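Local coordinates for microcompartments protein (Desulfitobacterium hafniense, PDB 3NWG) that probably forms part of the protein shell of a bacterial microcompartment, with two BMC domains in one chain, at residues K35-C38 against Y42-L45; A59-A64 against L69-L74; T83-A88 against V124-G129. All blocks are in the same frame, centred on the assembly; numbering follows the deposited sequence.

In the fold
Contacts 1 and 2 both belong to the first BMC domain and reach the same four-stranded antiparallel sheet. Contact 1 is buried. It joins strand 29-36, an outermost strand within this chain, to strand 42-48 through backbone hydrogen bonds and apolar packing. Contact 2 is at the surface, where helix 50-64 meets the other outermost strand, 68-74, through charge. Contact 3 is also buried, but purely apolar across its two segments. It sets helix 79-85 on strand 122-127 of the second BMC domain. Contacts 1 and 3 touch: Lys35 NZ lies 3.2 Å from Ile128 O, a probable hydrogen bond, and Ile43 packs on Ile128. Contact 2 touches neither of the others.

Contact 1 of 3, residues K35-C38 against Y42-L45; sequences KPVC and YIVL
Tyr42 lies against Pro36 near the turn of a beta hairpin. The hairpin joins strands 29-36 and 42-48 in the antiparallel sheet of the first BMC domain. The two side chains share one face of the sheet. They run side by side and point the same way. Pro36 CD comes 3.7 Å from Tyr42 CE1, and Pro36 CG lies beside the same CD1-CE1 side of the ring. Tyr42 CG is anti to the backbone N (chi1 -164°), a turn that brings the ring alongside the partner strand. One ring face then receives the backbone of Lys35, with Lys35 C 3.5 Å above the ring plane and offset toward its rim. Helix 13-26 packs here too: Ile13 meets Pro36, and Ile17 meets Tyr42.

Lys35 and Ile43 point to the other face. The Lys35 chain passes Ile43 by its aliphatic part, with Lys35 CG 4.2 Å from Ile43 CG1. Val37, just past the strand, crosses Ile43 at about a right angle. Its CG2 is 3.7 Å from Ile43 CG2, while its CG1 touches both gamma carbons of Ile43.

Lys35 and Ile43 form an antiparallel hydrogen-bonded pair. Lys35 N donates to Ile43 O (3.1 Å), and Ile43 N donates to Lys35 O (2.9 Å). Lys35 O has a second visitor, a CA-H...O contact from Tyr42 CA at 3.5 Å.

Contact 2 of 3, residues A59-A64 against L69-L74; sequences AGKTMA and LDDFIL
Asp71 on strand 68-74 meets Lys61 on helix 50-64 in a salt bridge at the surface of the first BMC domain. The strand is an outermost strand of the sheet within this chain, and the helix packs on the sheet. Leu69 and Asp70 both face Glu9 of the neighbouring strand, which makes a classic beta bulge.

Asp71 points toward helix 50-64. The two side chains, Asp71 and Lys61, cross at about a right angle. Lys61 bends at chi3 (68°), and this curls its amine back to the carboxylate. Lys61 NZ is 3.2 Å from Asp71 OD2 and meets it from above the carboxylate plane, 54° out of it. Lys61 CD lies over the same group, 3.4 Å from Asp71 CG.

Phe72, like Asp70, turns to helix 105-117, while Ile73 rests on helix 50-64. The strand thus has a helix to meet on each of its faces.

Between these two segments the contact is a single charged pair. The off-plane approach suggests that charge attraction counts for more here than a well-aimed hydrogen bond.

Contact 3 of 3, residues T83-A88 against V124-G129; sequences TAISAA and VEIRIG
Ile126 packs its side chain against Ala84 and Ile85, at the last turn of helix 79-85. This is a helix-on-sheet contact, with Ile126 on strand 122-127 in the second BMC domain. The tight part centres on Ile126 CD1. It is 3.7 Å from Ala84 CB and also 3.7 Å from Ile85 CG1. Ile126 CG1 is anti to the carbonyl carbon (chi1 -71°), and the chain runs on extended to CD1, which lets the methyl reach both partners. Ile126 CG2 lies 3.8 Å from Ile85 CG1, so both branches of Ile126 engage Ile85. The two isoleucines cross at an oblique angle. All three residues are buried.

The other side is looser. Ser86 leaves the helical conformation, and the chain turns off the helix here. Ser86 to Ala88 do not touch the strand segment. Ala88 instead packs on Ala88 of a second subunit. On the strand, Arg127 points away from the helix. Arg127 NE and Glu125 OE1 form a long salt bridge of 3.8 Å. The oxygen is well out of the guanidinium plane, so this is a pairing of charges alone.

Val124 and Glu125 both face Thr139, a classic beta bulge against strand 136-142, and Val124 O is hydrogen-bonded to Thr89 OG1, which ties the chain after the helix to this strand. Ile126 also touches Leu108 and Ala112, so its side chain meets both helix 79-85 and helix 105-117, with Val138 of strand 136-142 beside it.

Contact 1 of 3, residues K35-C38 against Y42-L45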
# COMPACT_ATOMS: atom_id res chain seq x y z
N LYS A 35 4.33 -2.21 18.46
CA LYS A 35 3.30 -2.79 17.60
C LYS A 35 2.65 -4.03 18.19
O LYS A 35 3.26 -4.74 18.98
CB LYS A 35 3.88 -3.09 16.21
CG LYS A 35 4.92 -4.21 16.16
CD LYS A 35 5.25 -4.56 14.72
CE LYS A 35 5.83 -5.95 14.60
NZ LYS A 35 5.55 -6.49 13.23
N PRO A 36 1.39 -4.28 17.82
CA PRO A 36 0.74 -5.52 18.21
C PRO A 36 1.35 -6.66 17.43
O PRO A 36 1.54 -6.54 16.23
CB PRO A 36 -0.72 -5.31 17.79
CG PRO A 36 -0.86 -3.85 17.53
CD PRO A 36 0.47 -3.40 17.08
N VAL A 37 1.69 -7.75 18.11
CA VAL A 37 2.13 -8.95 17.40
C VAL A 37 1.08 -10.06 17.58
O VAL A 37 -0.10 -9.74 17.80
CB VAL A 37 3.60 -9.39 17.73
CG1 VAL A 37 4.57 -8.22 17.54
CG2 VAL A 37 3.73 -10.03 19.11
N CYS A 38 1.49 -11.33 17.46
CA CYS A 38 0.59 -12.48 17.64
C CYS A 38 -0.34 -12.28 18.87
O CYS A 38 -0.00 -11.48 19.77
CB CYS A 38 1.38 -13.79 17.76
SG CYS A 38 1.83 -14.33 19.46
N TYR A 42 1.50 -6.99 22.61
CA TYR A 42 2.04 -5.75 22.12
C TYR A 42 3.50 -5.76 22.52
O TYR A 42 3.85 -6.15 23.64
CB TYR A 42 1.33 -4.58 22.77
CG TYR A 42 1.56 -3.27 22.06
CD1 TYR A 42 0.77 -2.90 20.98
CD2 TYR A 42 2.57 -2.39 22.48
CE1 TYR A 42 0.96 -1.70 20.33
CE2 TYR A 42 2.77 -1.18 21.84
CZ TYR A 42 1.96 -0.84 20.76
OH TYR A 42 2.13 0.35 20.10
N ILE A 43 4.37 -5.35 21.60
CA ILE A 43 5.78 -5.35 21.89
C ILE A 43 6.36 -3.96 21.75
O ILE A 43 5.94 -3.17 20.90
CB ILE A 43 6.58 -6.39 21.01
CG1 ILE A 43 6.79 -5.90 19.58
CG2 ILE A 43 5.93 -7.76 21.04
CD1 ILE A 43 8.24 -5.54 19.28
N VAL A 44 7.33 -3.66 22.62
CA VAL A 44 8.06 -2.41 22.51
C VAL A 44 9.54 -2.72 22.50
O VAL A 44 10.04 -3.46 23.34
CB VAL A 44 7.72 -1.40 23.65
CG1 VAL A 44 8.43 -0.08 23.45
CG2 VAL A 44 6.21 -1.18 23.72
N LEU A 45 10.20 -2.16 21.50
CA LEU A 45 11.65 -2.25 21.37
C LEU A 45 12.22 -0.85 21.32
O LEU A 45 11.74 0.02 20.59
CB LEU A 45 12.04 -2.98 20.08
CG LEU A 45 11.85 -4.49 20.00
CD1 LEU A 45 11.98 -4.93 18.56
CD2 LEU A 45 12.89 -5.21 20.86

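Contact 2 of 3, residues A59-A64 against L69-L74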
# COMPACT_ATOMS: atom_id res chain seq x y z
N ALA A 59 10.58 1.33 33.64
CA ALA A 59 9.40 2.19 33.53
C ALA A 59 8.21 1.43 32.93
O ALA A 59 7.09 1.49 33.46
CB ALA A 59 9.72 3.41 32.72
N GLY A 60 8.45 0.72 31.83
CA GLY A 60 7.41 -0.03 31.14
C GLY A 60 6.91 -1.16 32.00
O GLY A 60 5.70 -1.37 32.12
N LYS A 61 7.83 -1.89 32.63
CA LYS A 61 7.44 -2.96 33.57
C LYS A 61 6.57 -2.41 34.70
O LYS A 61 5.65 -3.09 35.18
CB LYS A 61 8.67 -3.66 34.15
CG LYS A 61 9.44 -4.54 33.16
CD LYS A 61 10.72 -5.14 33.80
CE LYS A 61 10.36 -6.17 34.90
NZ LYS A 61 11.50 -7.04 35.34
N THR A 62 6.87 -1.17 35.12
CA THR A 62 6.10 -0.49 36.15
C THR A 62 4.68 -0.23 35.70
O THR A 62 3.75 -0.56 36.42
CB THR A 62 6.76 0.84 36.58
OG1 THR A 62 8.12 0.59 36.97
CG2 THR A 62 6.04 1.44 37.77
N MSE A 63 4.50 0.36 34.53
CA MSE A 63 3.16 0.67 34.04
C MSE A 63 2.39 -0.58 33.70
O MSE A 63 1.25 -0.72 34.12
CB MSE A 63 3.19 1.62 32.85
CG MSE A 63 3.77 3.01 33.17
SE MSE A 63 2.92 3.97 34.64
CE MSE A 63 1.10 3.80 34.06
N ALA A 64 3.02 -1.49 32.97
CA ALA A 64 2.37 -2.71 32.53
C ALA A 64 2.12 -3.77 33.63
O ALA A 64 1.19 -4.56 33.51
CB ALA A 64 3.09 -3.30 31.33
N LEU A 69 4.57 -9.89 29.67
CA LEU A 69 4.80 -11.27 29.33
C LEU A 69 6.29 -11.55 29.31
O LEU A 69 6.74 -12.64 29.70
CB LEU A 69 4.15 -11.60 27.99
CG LEU A 69 2.63 -11.51 27.92
CD1 LEU A 69 2.20 -11.77 26.51
CD2 LEU A 69 1.95 -12.47 28.91
N ASP A 70 7.05 -10.55 28.88
CA ASP A 70 8.50 -10.64 28.84
C ASP A 70 9.12 -9.24 28.79
O ASP A 70 8.57 -8.31 28.17
CB ASP A 70 8.94 -11.48 27.63
CG ASP A 70 10.38 -12.02 27.75
OD1 ASP A 70 10.93 -12.10 28.88
OD2 ASP A 70 10.95 -12.38 26.69
N ASP A 71 10.27 -9.10 29.46
CA ASP A 71 11.13 -7.92 29.35
C ASP A 71 12.54 -8.45 29.18
O ASP A 71 12.90 -9.47 29.77
CB ASP A 71 11.06 -7.09 30.62
CG ASP A 71 11.41 -7.89 31.88
OD1 ASP A 71 10.56 -8.70 32.34
OD2 ASP A 71 12.53 -7.72 32.41
N PHE A 72 13.34 -7.77 28.36
CA PHE A 72 14.67 -8.24 28.02
C PHE A 72 15.58 -7.07 27.67
O PHE A 72 15.13 -6.08 27.10
CB PHE A 72 14.58 -9.22 26.85
CG PHE A 72 15.93 -9.62 26.28
CD1 PHE A 72 16.73 -10.55 26.94
CD2 PHE A 72 16.40 -9.03 25.11
CE1 PHE A 72 17.97 -10.90 26.44
CE2 PHE A 72 17.65 -9.37 24.60
CZ PHE A 72 18.44 -10.31 25.26
N ILE A 73 16.86 -7.20 28.01
CA ILE A 73 17.88 -6.20 27.66
C ILE A 73 19.17 -6.85 27.16
O ILE A 73 19.71 -7.76 27.81
CB ILE A 73 18.22 -5.28 28.85
CG1 ILE A 73 17.04 -4.35 29.18
CG2 ILE A 73 19.50 -4.46 28.57
CD1 ILE A 73 17.13 -3.74 30.54
N LEU A 74 19.65 -6.38 26.01
CA LEU A 74 20.90 -6.87 25.44
C LEU A 74 21.86 -5.70 25.28
O LEU A 74 21.69 -4.87 24.38
CB LEU A 74 20.66 -7.59 24.10
CG LEU A 74 21.69 -8.53 23.42
CD1 LEU A 74 22.64 -7.78 22.53
CD2 LEU A 74 22.47 -9.41 24.40

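Contact 3 of 3, residues T83-A88 against V124-G129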
# COMPACT_ATOMS: atom_id res chain seq x y z
N THR A 83 19.78 -1.40 12.84
CA THR A 83 19.36 -0.97 11.51
C THR A 83 18.46 -2.03 10.84
O THR A 83 17.47 -1.68 10.19
CB THR A 83 20.56 -0.56 10.62
OG1 THR A 83 21.56 -1.59 10.64
CG2 THR A 83 21.21 0.72 11.13
N ALA A 84 18.77 -3.31 11.02
CA ALA A 84 17.97 -4.39 10.45
C ALA A 84 16.54 -4.37 10.99
O ALA A 84 15.59 -4.43 10.21
CB ALA A 84 18.61 -5.75 10.71
N ILE A 85 16.41 -4.27 12.31
CA ILE A 85 15.11 -4.19 12.98
C ILE A 85 14.28 -3.02 12.45
O ILE A 85 13.11 -3.19 12.05
CB ILE A 85 15.26 -4.08 14.52
CG1 ILE A 85 15.57 -5.44 15.11
CG2 ILE A 85 13.98 -3.56 15.15
CD1 ILE A 85 16.19 -5.38 16.48
N SER A 86 14.89 -1.84 12.41
CA SER A 86 14.24 -0.63 11.92
C SER A 86 14.08 -0.62 10.38
O SER A 86 14.08 0.45 9.76
CB SER A 86 15.02 0.61 12.38
OG SER A 86 16.32 0.62 11.81
N ALA A 87 13.96 -1.81 9.79
CA ALA A 87 13.75 -1.99 8.34
C ALA A 87 14.53 -0.98 7.51
O ALA A 87 13.96 -0.23 6.72
CB ALA A 87 12.24 -1.93 8.00
N ALA A 88 15.85 -0.97 7.69
CA ALA A 88 16.67 0.14 7.20
C ALA A 88 18.09 -0.23 6.72
O ALA A 88 18.91 0.65 6.43
CB ALA A 88 16.74 1.24 8.26
N VAL A 124 20.51 -8.91 6.72
CA VAL A 124 19.71 -8.42 5.60
C VAL A 124 18.37 -7.89 6.10
O VAL A 124 17.98 -6.77 5.79
CB VAL A 124 19.53 -9.47 4.49
CG1 VAL A 124 18.73 -8.90 3.34
CG2 VAL A 124 20.88 -9.95 3.99
N GLU A 125 17.66 -8.71 6.88
CA GLU A 125 16.43 -8.26 7.54
C GLU A 125 16.12 -9.03 8.82
O GLU A 125 16.58 -10.15 9.03
CB GLU A 125 15.23 -8.27 6.58
CG GLU A 125 14.54 -9.60 6.35
CD GLU A 125 13.32 -9.48 5.43
OE1 GLU A 125 12.69 -10.52 5.09
OE2 GLU A 125 12.99 -8.34 5.02
N ILE A 126 15.34 -8.39 9.68
CA ILE A 126 14.82 -8.99 10.88
C ILE A 126 13.31 -8.87 10.85
O ILE A 126 12.76 -7.82 10.54
CB ILE A 126 15.42 -8.33 12.14
CG1 ILE A 126 16.90 -8.72 12.28
CG2 ILE A 126 14.62 -8.71 13.38
CD1 ILE A 126 17.67 -8.03 13.41
N ARG A 127 12.62 -9.96 11.15
CA ARG A 127 11.18 -9.89 11.23
C ARG A 127 10.71 -10.33 12.59
O ARG A 127 10.71 -11.51 12.92
CB ARG A 127 10.52 -10.69 10.11
CG ARG A 127 10.79 -10.15 8.72
CD ARG A 127 9.71 -9.21 8.23
NE ARG A 127 9.52 -9.41 6.79
CZ ARG A 127 8.57 -10.18 6.25
NH1 ARG A 127 8.49 -10.31 4.93
NH2 ARG A 127 7.69 -10.82 7.03
N ILE A 128 10.34 -9.34 13.38
CA ILE A 128 9.63 -9.51 14.64
C ILE A 128 8.13 -9.69 14.34
O ILE A 128 7.58 -8.99 13.48
CB ILE A 128 9.88 -8.25 15.51
CG1 ILE A 128 10.99 -8.51 16.53
CG2 ILE A 128 8.63 -7.81 16.25
CD1 ILE A 128 12.36 -8.72 15.94
N GLY A 129 7.47 -10.64 15.00
CA GLY A 129 6.03 -10.81 14.79
C GLY A 129 5.64 -12.16 14.20
O GLY A 129 5.72 -13.18 14.89